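Long-range contacts in beta-glucoside phosphorylase BglX (Unidentified, PDB 5VQE), which probably catalyses the reversible phosphorolysis of beta-glucosides, working as a phosphorylase of glycoside hydrolase family 3: residues A[86-91]-A[357-362]; A[75-80]-A[364-369]; A[8-13]-A[351-356]. All coordinates share one frame; numbering follows the deposited sequence.

Interaction 1: residues A[86-91]-A[357-362]; sequences PLLIAC and LRLPER
Pro86 and Leu359 pack with their side chains sliding past each other in opposite directions, and the path of Leu359 illustrates how one leucine can serve several partners in succession. Its first carbon lies against the proline ring, with Leu359 CB 3.6 Å from Pro86 CB and a little farther from CG of the same ring. From there CG stands anti to the carbonyl carbon and beside the backbone N (chi1 -57°). Beyond it, Leu359 CD1 still touches Pro86 CB at 4.0 Å but comes nearest to a polar atom, with Leu87 O 3.4 Å from Leu359 CD1. Leu359 CD1 also approaches Leu88 CD2, though only at 4.4 Å.

Leu88 finds a closer mate in Leu357. The two side chains cross at about a right angle, and the meeting is methyl to methyl, with Leu88 CD2 3.6 Å from Leu357 CD1. Pro360 is marginal, Pro360 N lying 4.1 Å from Pro86 CG.

The backbone explains how Leu357 and Leu359 both come to face segment 86-91. Helix 340-356 finishes in a Schellman motif at Arg358, whose phi is positive (59°), and a type I turn from Leu359 to Arg362 follows at once, closed by the bond from Arg362 N to Leu359 O. Beyond the segments, Asn142 packs on both Leu357 and Leu359 and gives Leu87 O a weak hydrogen bond, while Trp20 of helix 15-27 lies against Pro360.

Between the two segments the side-chain packing is thus apolar, carried by methyls, methylenes and a proline ring. Such a contact depends on complementary shape rather than on directional bonds, which is consistent with a helix exit being fitted against the start of barrel strand 88-91.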
ATOM      1  N   PRO A  86     -17.123 -14.019  14.887  1.00 13.92           N
ATOM      2  CA  PRO A  86     -16.341 -14.082  13.648  1.00 13.70           C
ATOM      3  C   PRO A  86     -15.346 -12.936  13.555  1.00 12.60           C
ATOM      4  O   PRO A  86     -15.614 -11.817  13.993  1.00 12.98           O
ATOM      5  CB  PRO A  86     -17.404 -13.987  12.545  1.00 16.40           C
ATOM      6  CG  PRO A  86     -18.644 -14.466  13.162  1.00 19.77           C
ATOM      7  CD  PRO A  86     -18.570 -14.087  14.617  1.00 16.57           C
ATOM      8  N   LEU A  87     -14.210 -13.220  12.930  1.00 13.11           N
ATOM      9  CA  LEU A  87     -13.135 -12.253  12.759  1.00 14.69           C
ATOM     10  C   LEU A  87     -13.290 -11.471  11.461  1.00 14.42           C
ATOM     11  O   LEU A  87     -13.667 -12.032  10.431  1.00 12.01           O
ATOM     12  CB  LEU A  87     -11.781 -12.965  12.723  1.00 14.56           C
ATOM     13  CG  LEU A  87     -11.361 -13.720  13.984  1.00 14.88           C
ATOM     14  CD1 LEU A  87     -10.331 -14.798  13.653  1.00 16.68           C
ATOM     15  CD2 LEU A  87     -10.803 -12.741  14.990  1.00 12.73           C
ATOM     16  N   LEU A  88     -12.962 -10.180  11.508  1.00 13.37           N
ATOM     17  CA  LEU A  88     -12.541  -9.495  10.292  1.00 12.67           C
ATOM     18  C   LEU A  88     -11.135  -9.969   9.949  1.00 12.52           C
ATOM     19  O   LEU A  88     -10.275 -10.065  10.832  1.00 10.78           O
ATOM     20  CB  LEU A  88     -12.567  -7.979  10.474  1.00 10.68           C
ATOM     21  CG  LEU A  88     -13.940  -7.358  10.737  1.00 10.59           C
ATOM     22  CD1 LEU A  88     -13.772  -5.905  11.082  1.00 14.95           C
ATOM     23  CD2 LEU A  88     -14.860  -7.520   9.543  1.00 15.35           C
ATOM     24  N   ILE A  89     -10.914 -10.315   8.683  1.00 12.23           N
ATOM     25  CA  ILE A  89      -9.639 -10.855   8.220  1.00 10.99           C
ATOM     26  C   ILE A  89      -9.098  -9.895   7.172  1.00 11.13           C
ATOM     27  O   ILE A  89      -9.639  -9.804   6.063  1.00 13.20           O
ATOM     28  CB  ILE A  89      -9.779 -12.278   7.660  1.00 11.49           C
ATOM     29  CG1 ILE A  89     -10.259 -13.234   8.758  1.00 17.01           C
ATOM     30  CG2 ILE A  89      -8.449 -12.772   7.117  1.00 13.79           C
ATOM     31  CD1 ILE A  89     -10.629 -14.607   8.259  1.00 18.27           C
ATOM     32  N   ALA A  90      -8.034  -9.178   7.522  1.00 10.50           N
ATOM     33  CA  ALA A  90      -7.493  -8.114   6.696  1.00 12.21           C
ATOM     34  C   ALA A  90      -6.222  -8.549   5.971  1.00 11.56           C
ATOM     35  O   ALA A  90      -5.571  -9.532   6.333  1.00 10.64           O
ATOM     36  CB  ALA A  90      -7.200  -6.877   7.548  1.00 13.20           C
ATOM     37  N   CYS A  91      -5.887  -7.793   4.925  1.00 10.26           N
ATOM     38  CA  CYS A  91      -4.678  -8.017   4.146  1.00 11.08           C
ATOM     39  C   CYS A  91      -4.326  -6.720   3.419  1.00 11.02           C
ATOM     40  O   CYS A  91      -5.223  -5.984   2.986  1.00 10.35           O
ATOM     41  CB  CYS A  91      -4.878  -9.171   3.146  1.00 12.18           C
ATOM     42  SG  CYS A  91      -3.348  -9.897   2.478  1.00 13.59           S
ATOM     43  N   LEU A 357     -21.062  -7.869   6.573  1.00 15.07           N
ATOM     44  CA  LEU A 357     -20.500  -8.967   5.801  1.00 16.38           C
ATOM     45  C   LEU A 357     -21.284 -10.263   5.950  1.00 18.12           C
ATOM     46  O   LEU A 357     -20.985 -11.233   5.244  1.00 16.22           O
ATOM     47  CB  LEU A 357     -19.051  -9.201   6.235  1.00 15.01           C
ATOM     48  CG  LEU A 357     -18.028  -8.138   5.834  1.00 15.10           C
ATOM     49  CD1 LEU A 357     -16.743  -8.326   6.606  1.00 15.28           C
ATOM     50  CD2 LEU A 357     -17.755  -8.194   4.332  1.00 18.11           C
ATOM     51  N   ARG A 358     -22.255 -10.305   6.863  1.00 16.92           N
ATOM     52  CA  ARG A 358     -23.033 -11.509   7.152  1.00 18.42           C
ATOM     53  C   ARG A 358     -22.134 -12.659   7.598  1.00 20.35           C
ATOM     54  O   ARG A 358     -22.359 -13.815   7.241  1.00 21.90           O
ATOM     55  CB  ARG A 358     -23.883 -11.919   5.947  1.00 22.04           C
ATOM     56  CG  ARG A 358     -24.565 -10.752   5.275  1.00 24.75           C
ATOM     57  CD  ARG A 358     -25.892 -11.162   4.661  1.00 31.65           C
ATOM     58  NE  ARG A 358     -26.959 -11.189   5.662  1.00 38.23           N
ATOM     59  CZ  ARG A 358     -27.949 -10.302   5.754  1.00 33.77           C
ATOM     60  NH1 ARG A 358     -28.047  -9.291   4.903  1.00 38.26           N
ATOM     61  NH2 ARG A 358     -28.857 -10.435   6.709  1.00 34.17           N
ATOM     62  N   LEU A 359     -21.109 -12.347   8.393  1.00 14.71           N
ATOM     63  CA  LEU A 359     -20.260 -13.401   8.934  1.00 19.25           C
ATOM     64  C   LEU A 359     -21.030 -14.263   9.930  1.00 21.33           C
ATOM     65  O   LEU A 359     -20.836 -15.484   9.953  1.00 25.59           O
ATOM     66  CB  LEU A 359     -19.015 -12.816   9.604  1.00 18.91           C
ATOM     67  CG  LEU A 359     -18.134 -11.926   8.720  1.00 16.07           C
ATOM     68  CD1 LEU A 359     -16.900 -11.465   9.490  1.00 16.45           C
ATOM     69  CD2 LEU A 359     -17.732 -12.636   7.422  1.00 15.69           C
ATOM     70  N   PRO A 360     -21.907 -13.689  10.763  1.00 21.03           N
ATOM     71  CA  PRO A 360     -22.593 -14.521  11.763  1.00 24.26           C
ATOM     72  C   PRO A 360     -23.429 -15.620  11.154  1.00 29.99           C
ATOM     73  O   PRO A 360     -23.544 -16.702  11.744  1.00 36.07           O
ATOM     74  CB  PRO A 360     -23.466 -13.510  12.520  1.00 23.75           C
ATOM     75  CG  PRO A 360     -22.833 -12.196  12.290  1.00 23.05           C
ATOM     76  CD  PRO A 360     -22.267 -12.265  10.911  1.00 25.63           C
ATOM     77  N   GLU A 361     -24.018 -15.375   9.988  1.00 28.33           N
ATOM     78  CA  GLU A 361     -24.940 -16.308   9.354  1.00 41.85           C
ATOM     79  C   GLU A 361     -24.277 -17.188   8.304  1.00 42.61           C
ATOM     80  O   GLU A 361     -24.961 -18.008   7.684  1.00 48.39           O
ATOM     81  CB  GLU A 361     -26.099 -15.535   8.713  1.00 34.71           C
ATOM     82  N   ARG A 362     -22.971 -17.045   8.084  1.00 41.69           N
ATOM     83  CA  ARG A 362     -22.285 -17.853   7.083  1.00 46.49           C
ATOM     84  C   ARG A 362     -22.102 -19.278   7.599  1.00 50.74           C
ATOM     85  O   ARG A 362     -21.518 -19.488   8.668  1.00 53.30           O
ATOM     86  CB  ARG A 362     -20.938 -17.226   6.731  1.00 38.38           C
TER

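Interaction 2: residues A[75-80]-A[364-369]; sequences FTQRLQ and DVVPPL
Val365 sets both of its methyls against Gln80 CB, Val365 CG1 and CG2 each lying 3.5 Å from that carbon, and here segment 364-369 packs tightly on helix 69-82. Val365 CG1 is also 3.5 Å from Thr76 O and 3.6 Å from Gln77 CA, so it sits on the helix backbone itself. Next to it, Val366 CG1 meets Thr76 CG2 at 3.5 Å, tighter than usual for two carbons. The threonine can offer that methyl because its OG1 stands beside the backbone N (chi1 -66°), with CG2 anti to N; the hydroxyl is bonded elsewhere, to Tyr64 OH, Val139 O and Met72 O.

The outer side is looser. Gln77, partly exposed, runs extended beyond CG and crosses Val366 at about a right angle, with Gln77 CG 3.8 Å from Val366 CG2 and CD and NE2 only slightly farther. An alanine in place of Gln77 removes CG, CD and NE2, and would probably leave a gap beside Val366 CG2 and that methyl more open to solvent. Beside Val365 a single water bridges the segments: it donates to Val365 O at 2.8 Å and accepts a weak bond from Gln80 NE2. The other end of that amide, Gln80 OE1, is held by Leu87 N. Farther along, Arg73 NH2 binds Pro367 O.

The helix packed in this way joins the parallel neighbours 61-64 and 88-91, a beta-alpha-beta crossover of the TIM-barrel domain characteristic of family 3 enzymes, here overlaid by the connection that follows helix 340-356.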
ATOM      1  N   PHE A  75      -5.717 -21.207   7.449  1.00 19.80           N
ATOM      2  CA  PHE A  75      -5.741 -20.355   8.633  1.00 19.41           C
ATOM      3  C   PHE A  75      -7.128 -19.764   8.866  1.00 19.12           C
ATOM      4  O   PHE A  75      -7.595 -19.696  10.008  1.00 21.60           O
ATOM      5  CB  PHE A  75      -4.703 -19.244   8.503  1.00 20.10           C
ATOM      6  CG  PHE A  75      -3.289 -19.671   8.817  1.00 21.84           C
ATOM      7  CD1 PHE A  75      -2.960 -21.002   9.007  1.00 30.21           C
ATOM      8  CD2 PHE A  75      -2.287 -18.723   8.924  1.00 27.20           C
ATOM      9  CE1 PHE A  75      -1.657 -21.372   9.294  1.00 29.11           C
ATOM     10  CE2 PHE A  75      -0.986 -19.091   9.213  1.00 26.92           C
ATOM     11  CZ  PHE A  75      -0.671 -20.412   9.396  1.00 27.92           C
ATOM     12  N   THR A  76      -7.804 -19.322   7.801  1.00 19.86           N
ATOM     13  CA  THR A  76      -9.134 -18.746   7.977  1.00 19.23           C
ATOM     14  C   THR A  76     -10.086 -19.750   8.614  1.00 22.22           C
ATOM     15  O   THR A  76     -10.849 -19.405   9.523  1.00 17.33           O
ATOM     16  CB  THR A  76      -9.689 -18.270   6.635  1.00 18.39           C
ATOM     17  OG1 THR A  76      -8.899 -17.180   6.153  1.00 14.78           O
ATOM     18  CG2 THR A  76     -11.149 -17.815   6.778  1.00 19.89           C
ATOM     19  N   GLN A  77     -10.068 -20.995   8.135  1.00 20.08           N
ATOM     20  CA  GLN A  77     -10.945 -22.016   8.696  1.00 19.50           C
ATOM     21  C   GLN A  77     -10.638 -22.239  10.168  1.00 19.66           C
ATOM     22  O   GLN A  77     -11.539 -22.240  11.017  1.00 23.31           O
ATOM     23  CB  GLN A  77     -10.791 -23.320   7.910  1.00 24.12           C
ATOM     24  CG  GLN A  77     -11.410 -23.275   6.524  1.00 22.64           C
ATOM     25  CD  GLN A  77     -11.076 -24.507   5.701  1.00 33.88           C
ATOM     26  OE1 GLN A  77      -9.913 -24.758   5.386  1.00 33.55           O
ATOM     27  NE2 GLN A  77     -12.096 -25.286   5.358  1.00 29.80           N
ATOM     28  N   ARG A  78      -9.362 -22.423  10.489  1.00 18.34           N
ATOM     29  CA  ARG A  78      -8.975 -22.676  11.868  1.00 21.73           C
ATOM     30  C   ARG A  78      -9.330 -21.496  12.763  1.00 26.06           C
ATOM     31  O   ARG A  78      -9.910 -21.669  13.842  1.00 21.46           O
ATOM     32  CB  ARG A  78      -7.485 -22.965  11.925  1.00 22.65           C
ATOM     33  CG  ARG A  78      -7.090 -24.227  11.172  1.00 24.69           C
ATOM     34  CD  ARG A  78      -5.592 -24.330  11.093  1.00 25.97           C
ATOM     35  NE  ARG A  78      -4.978 -24.252  12.410  1.00 30.12           N
ATOM     36  CZ  ARG A  78      -3.668 -24.269  12.624  1.00 33.30           C
ATOM     37  NH1 ARG A  78      -2.822 -24.359  11.602  1.00 31.97           N
ATOM     38  NH2 ARG A  78      -3.205 -24.197  13.864  1.00 32.08           N
ATOM     39  N   LEU A  79      -8.996 -20.284  12.323  1.00 23.09           N
ATOM     40  CA  LEU A  79      -9.242 -19.108  13.150  1.00 22.61           C
ATOM     41  C   LEU A  79     -10.729 -18.894  13.375  1.00 21.45           C
ATOM     42  O   LEU A  79     -11.175 -18.706  14.513  1.00 25.15           O
ATOM     43  CB  LEU A  79      -8.617 -17.878  12.502  1.00 23.15           C
ATOM     44  CG  LEU A  79      -7.102 -17.805  12.602  1.00 23.20           C
ATOM     45  CD1 LEU A  79      -6.583 -16.732  11.659  1.00 24.98           C
ATOM     46  CD2 LEU A  79      -6.671 -17.531  14.032  1.00 23.71           C
ATOM     47  N   GLN A  80     -11.518 -18.912  12.301  1.00 19.70           N
ATOM     48  CA  GLN A  80     -12.928 -18.581  12.436  1.00 24.08           C
ATOM     49  C   GLN A  80     -13.667 -19.608  13.282  1.00 26.18           C
ATOM     50  O   GLN A  80     -14.492 -19.242  14.126  1.00 30.93           O
ATOM     51  CB  GLN A  80     -13.575 -18.460  11.059  1.00 21.62           C
ATOM     52  CG  GLN A  80     -13.076 -17.275  10.226  1.00 20.62           C
ATOM     53  CD  GLN A  80     -13.596 -15.931  10.718  1.00 17.70           C
ATOM     54  OE1 GLN A  80     -13.903 -15.757  11.893  1.00 18.01           O
ATOM     55  NE2 GLN A  80     -13.684 -14.968   9.809  1.00 15.39           N
ATOM     56  N   ASP A 364     -20.491 -21.896   5.878  1.00 46.26           N
ATOM     57  CA  ASP A 364     -19.097 -22.203   5.615  1.00 38.79           C
ATOM     58  C   ASP A 364     -18.254 -20.963   5.879  1.00 42.24           C
ATOM     59  O   ASP A 364     -18.703 -19.832   5.688  1.00 40.73           O
ATOM     60  CB  ASP A 364     -18.896 -22.678   4.175  1.00 42.81           C
ATOM     61  N   VAL A 365     -17.020 -21.192   6.325  1.00 33.93           N
ATOM     62  CA  VAL A 365     -16.138 -20.112   6.751  1.00 33.86           C
ATOM     63  C   VAL A 365     -15.211 -19.648   5.633  1.00 37.91           C
ATOM     64  O   VAL A 365     -14.594 -18.576   5.750  1.00 31.51           O
ATOM     65  CB  VAL A 365     -15.354 -20.560   8.006  1.00 36.50           C
ATOM     66  CG1 VAL A 365     -13.929 -20.052   8.013  1.00 36.64           C
ATOM     67  CG2 VAL A 365     -16.098 -20.117   9.261  1.00 34.05           C
ATOM     68  N   VAL A 366     -15.099 -20.414   4.553  1.00 33.12           N
ATOM     69  CA  VAL A 366     -14.412 -19.979   3.339  1.00 30.75           C
ATOM     70  C   VAL A 366     -15.260 -20.374   2.143  1.00 32.55           C
ATOM     71  O   VAL A 366     -16.161 -21.219   2.252  1.00 29.00           O
ATOM     72  CB  VAL A 366     -13.006 -20.598   3.218  1.00 30.38           C
ATOM     73  CG1 VAL A 366     -12.068 -20.013   4.266  1.00 28.18           C
ATOM     74  CG2 VAL A 366     -13.076 -22.125   3.342  1.00 30.71           C
ATOM     75  N   PRO A 367     -15.006 -19.774   0.985  1.00 29.22           N
ATOM     76  CA  PRO A 367     -15.744 -20.168  -0.220  1.00 27.66           C
ATOM     77  C   PRO A 367     -15.349 -21.571  -0.639  1.00 25.62           C
ATOM     78  O   PRO A 367     -14.356 -22.114  -0.134  1.00 24.87           O
ATOM     79  CB  PRO A 367     -15.313 -19.126  -1.269  1.00 29.68           C
ATOM     80  CG  PRO A 367     -14.530 -18.075  -0.509  1.00 28.34           C
ATOM     81  CD  PRO A 367     -13.985 -18.754   0.692  1.00 28.49           C
ATOM     82  N   PRO A 368     -16.096 -22.190  -1.552  1.00 30.47           N
ATOM     83  CA  PRO A 368     -15.705 -23.516  -2.049  1.00 28.53           C
ATOM     84  C   PRO A 368     -14.283 -23.513  -2.595  1.00 29.39           C
ATOM     85  O   PRO A 368     -13.771 -22.486  -3.048  1.00 28.24           O
ATOM     86  CB  PRO A 368     -16.728 -23.799  -3.154  1.00 31.10           C
ATOM     87  CG  PRO A 368     -17.907 -22.950  -2.821  1.00 32.86           C
ATOM     88  CD  PRO A 368     -17.368 -21.727  -2.129  1.00 30.05           C
ATOM     89  N   LEU A 369     -13.647 -24.690  -2.549  1.00 27.79           N
ATOM     90  CA  LEU A 369     -12.304 -24.855  -3.100  1.00 28.42           C
ATOM     91  C   LEU A 369     -12.217 -24.314  -4.518  1.00 26.88           C
ATOM     92  O   LEU A 369     -11.176 -23.784  -4.921  1.00 25.00           O
ATOM     93  CB  LEU A 369     -11.919 -26.340  -3.074  1.00 33.25           C
ATOM     94  CG  LEU A 369     -10.500 -26.796  -2.702  1.00 38.76           C
ATOM     95  CD1 LEU A 369      -9.523 -26.581  -3.844  1.00 48.21           C
ATOM     96  CD2 LEU A 369      -9.987 -26.132  -1.427  1.00 35.68           C
TER
HETATM   97  O   HOH W   1     -14.644 -16.229   7.252  1.00 24.26           O

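Interaction 3: residues A[8-13]-A[351-356]; sequences IKPYNL and LGMKAK
Tyr11 drives the edge of its ring into a shallow hollow on helix 340-356, where Gly352 has no side chain. The ring meets the Gly352-Met353 peptide edge-on: Gly352 C and Met353 N lie near the ring plane, and Tyr11 CE1 comes down on the flat of the peptide, 3.4 Å from both. The fit depends on the glycine: a beta carbon at this position would fall 2.8 Å from Tyr11 CE1, a clash.

Met353 then folds over the ring. The bend at chi2 (-67°) turns SD toward the ring, and Met353 CE beyond it sits over one face, 3.7 Å from the centroid of the Tyr11 ring and 17° off its normal, a CH-pi contact; SD lies more obliquely, completing a Met-aromatic pair. Met353 CE also touches Pro10 CG at 4.0 Å.

Leu13 is the second bump. Its CD1 rests by Gly352 O and Ala355 CB, while Leu13 CD2 reaches the helix backbone at Lys356 CA, 3.6 Å away. Lys356 spans the outer edge in the other direction: its chain leaves with CG anti to the backbone N, turns at chi4, and Lys356 NZ donates to Pro10 O at 2.8 Å, with a C=O...N angle of 151°.

The loop carrying these bumps joins helix 3-6 to helix 15-27. Ile5 and Leu6 pack on Tyr11, whose OH bonds Arg349 O earlier in helix 340-356, and Trp20 of helix 15-27 covers Ala355.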
ATOM      1  N   ILE A   8     -27.465   3.499   8.439  1.00 15.24           N
ATOM      2  CA  ILE A   8     -27.121   4.382   7.334  1.00 17.73           C
ATOM      3  C   ILE A   8     -25.743   4.019   6.790  1.00 18.67           C
ATOM      4  O   ILE A   8     -24.999   3.230   7.372  1.00 16.21           O
ATOM      5  CB  ILE A   8     -27.170   5.864   7.744  1.00 15.06           C
ATOM      6  CG1 ILE A   8     -26.151   6.158   8.845  1.00 16.50           C
ATOM      7  CG2 ILE A   8     -28.587   6.222   8.196  1.00 20.79           C
ATOM      8  CD1 ILE A   8     -26.029   7.634   9.217  1.00 20.31           C
ATOM      9  N   LYS A   9     -25.424   4.629   5.654  1.00 14.22           N
ATOM     10  CA  LYS A   9     -24.141   4.457   4.994  1.00 15.56           C
ATOM     11  C   LYS A   9     -22.999   4.649   5.992  1.00 16.32           C
ATOM     12  O   LYS A   9     -23.035   5.588   6.799  1.00 12.01           O
ATOM     13  CB  LYS A   9     -24.023   5.473   3.857  1.00 17.59           C
ATOM     14  CG  LYS A   9     -22.712   5.462   3.103  1.00 23.92           C
ATOM     15  CD  LYS A   9     -22.825   6.295   1.831  1.00 23.81           C
ATOM     16  CE  LYS A   9     -22.627   7.762   2.121  1.00 26.51           C
ATOM     17  NZ  LYS A   9     -23.005   8.593   0.932  1.00 29.19           N
ATOM     18  N   PRO A  10     -21.956   3.800   5.958  1.00 11.21           N
ATOM     19  CA  PRO A  10     -21.704   2.680   5.052  1.00 14.36           C
ATOM     20  C   PRO A  10     -22.135   1.322   5.618  1.00 14.86           C
ATOM     21  O   PRO A  10     -21.683   0.293   5.122  1.00 14.79           O
ATOM     22  CB  PRO A  10     -20.193   2.725   4.899  1.00 11.34           C
ATOM     23  CG  PRO A  10     -19.739   3.081   6.276  1.00 12.61           C
ATOM     24  CD  PRO A  10     -20.794   4.027   6.836  1.00 13.14           C
ATOM     25  N   TYR A  11     -22.975   1.325   6.652  1.00 15.59           N
ATOM     26  CA  TYR A  11     -23.470   0.084   7.246  1.00 16.42           C
ATOM     27  C   TYR A  11     -24.742  -0.409   6.554  1.00 15.71           C
ATOM     28  O   TYR A  11     -24.765  -1.510   6.001  1.00 17.30           O
ATOM     29  CB  TYR A  11     -23.719   0.283   8.748  1.00 13.51           C
ATOM     30  CG  TYR A  11     -22.448   0.324   9.566  1.00 12.01           C
ATOM     31  CD1 TYR A  11     -21.836  -0.850   9.998  1.00 12.58           C
ATOM     32  CD2 TYR A  11     -21.848   1.535   9.897  1.00 14.41           C
ATOM     33  CE1 TYR A  11     -20.681  -0.818  10.730  1.00 10.34           C
ATOM     34  CE2 TYR A  11     -20.688   1.575  10.625  1.00 12.71           C
ATOM     35  CZ  TYR A  11     -20.104   0.401  11.038  1.00 10.25           C
ATOM     36  OH  TYR A  11     -18.938   0.455  11.766  1.00 10.76           O
ATOM     37  N   ASN A  12     -25.810   0.389   6.595  1.00 18.12           N
ATOM     38  CA  ASN A  12     -27.063   0.048   5.919  1.00 19.22           C
ATOM     39  C   ASN A  12     -27.623  -1.283   6.413  1.00 19.31           C
ATOM     40  O   ASN A  12     -28.120  -2.094   5.625  1.00 19.16           O
ATOM     41  CB  ASN A  12     -26.880  -0.002   4.398  1.00 21.19           C
ATOM     42  CG  ASN A  12     -26.213   1.243   3.840  1.00 24.21           C
ATOM     43  OD1 ASN A  12     -25.142   1.168   3.231  1.00 32.82           O
ATOM     44  ND2 ASN A  12     -26.841   2.386   4.038  1.00 20.75           N
ATOM     45  N   LEU A  13     -27.550  -1.520   7.722  1.00 18.51           N
ATOM     46  CA  LEU A  13     -27.999  -2.793   8.264  1.00 15.73           C
ATOM     47  C   LEU A  13     -29.516  -2.825   8.396  1.00 18.58           C
ATOM     48  O   LEU A  13     -30.179  -1.792   8.535  1.00 15.78           O
ATOM     49  CB  LEU A  13     -27.361  -3.071   9.622  1.00 14.74           C
ATOM     50  CG  LEU A  13     -25.834  -3.184   9.643  1.00 14.40           C
ATOM     51  CD1 LEU A  13     -25.345  -3.513  11.023  1.00 14.30           C
ATOM     52  CD2 LEU A  13     -25.320  -4.234   8.671  1.00 16.29           C
ATOM     53  N   LEU A 351     -18.717  -4.839  15.408  1.00 10.98           N
ATOM     54  CA  LEU A 351     -19.725  -5.861  15.175  1.00 13.16           C
ATOM     55  C   LEU A 351     -20.609  -5.513  13.992  1.00 12.08           C
ATOM     56  O   LEU A 351     -21.042  -6.409  13.262  1.00 15.56           O
ATOM     57  CB  LEU A 351     -20.570  -6.036  16.428  1.00 12.96           C
ATOM     58  CG  LEU A 351     -19.830  -6.602  17.629  1.00 13.26           C
ATOM     59  CD1 LEU A 351     -20.701  -6.494  18.872  1.00 16.24           C
ATOM     60  CD2 LEU A 351     -19.441  -8.032  17.366  1.00 16.19           C
ATOM     61  N   GLY A 352     -20.879  -4.225  13.777  1.00 11.81           N
ATOM     62  CA  GLY A 352     -21.721  -3.839  12.660  1.00 13.01           C
ATOM     63  C   GLY A 352     -21.110  -4.180  11.315  1.00 10.80           C
ATOM     64  O   GLY A 352     -21.822  -4.515  10.365  1.00 12.73           O
ATOM     65  N   MET A 353     -19.783  -4.087  11.204  1.00 11.08           N
ATOM     66  CA  MET A 353     -19.154  -4.464   9.942  1.00 10.48           C
ATOM     67  C   MET A 353     -19.172  -5.976   9.763  1.00 12.84           C
ATOM     68  O   MET A 353     -19.290  -6.468   8.635  1.00 13.25           O
ATOM     69  CB  MET A 353     -17.725  -3.916   9.868  1.00 11.29           C
ATOM     70  CG  MET A 353     -17.665  -2.436   9.481  1.00 14.45           C
ATOM     71  SD  MET A 353     -18.224  -2.162   7.786  1.00 14.01           S
ATOM     72  CE  MET A 353     -18.652  -0.411   7.773  1.00 13.38           C
ATOM     73  N   LYS A 354     -19.064  -6.722  10.867  1.00 11.73           N
ATOM     74  CA  LYS A 354     -19.182  -8.171  10.799  1.00 10.84           C
ATOM     75  C   LYS A 354     -20.583  -8.580  10.365  1.00 13.84           C
ATOM     76  O   LYS A 354     -20.745  -9.498   9.552  1.00 13.21           O
ATOM     77  CB  LYS A 354     -18.812  -8.768  12.156  1.00 14.48           C
ATOM     78  CG  LYS A 354     -17.343  -8.545  12.483  1.00 12.84           C
ATOM     79  CD  LYS A 354     -16.939  -9.043  13.858  1.00 10.71           C
ATOM     80  CE  LYS A 354     -15.477  -8.711  14.130  1.00 10.55           C
ATOM     81  NZ  LYS A 354     -14.871  -9.425  15.286  1.00 11.85           N
ATOM     82  N   ALA A 355     -21.605  -7.875  10.860  1.00 12.58           N
ATOM     83  CA  ALA A 355     -22.970  -8.123  10.413  1.00 13.84           C
ATOM     84  C   ALA A 355     -23.167  -7.689   8.967  1.00 15.21           C
ATOM     85  O   ALA A 355     -23.877  -8.356   8.207  1.00 13.44           O
ATOM     86  CB  ALA A 355     -23.960  -7.403  11.324  1.00 16.18           C
ATOM     87  N   LYS A 356     -22.542  -6.578   8.562  1.00 14.58           N
ATOM     88  CA  LYS A 356     -22.656  -6.134   7.173  1.00 14.64           C
ATOM     89  C   LYS A 356     -22.165  -7.215   6.220  1.00 15.55           C
ATOM     90  O   LYS A 356     -22.768  -7.452   5.167  1.00 14.02           O
ATOM     91  CB  LYS A 356     -21.866  -4.836   6.978  1.00 14.44           C
ATOM     92  CG  LYS A 356     -21.918  -4.223   5.576  1.00 15.99           C
ATOM     93  CD  LYS A 356     -20.945  -3.041   5.474  1.00 17.05           C
ATOM     94  CE  LYS A 356     -20.726  -2.594   4.035  1.00 18.02           C
ATOM     95  NZ  LYS A 356     -21.941  -1.988   3.468  1.00 16.60           N
TER

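In the fold
The three contacts share the end of helix 340-356 and the connection after it. Interaction 3 holds the last helical turns; interaction 1, with its centre 12 Å away, begins at the next residue, and Lys354 joins them, Lys354 O lying 3.1 Å from Leu359 N and Lys354 NZ 2.8 Å from Pro86 O. Interaction 2, centred 10 Å from interaction 1, meets it where Ile89 CD1 packs on Thr76 CG2 at 3.6 Å; interactions 2 and 3 do not touch, their centres being 22 Å and their nearest atoms about 7 Å apart. Strand 88-91 leads inward: the Leu88 side chain is about 13 Å from the bound 2-deoxy-2-fluoroglucose, and Asn92, just beyond the strand, lines that pocket.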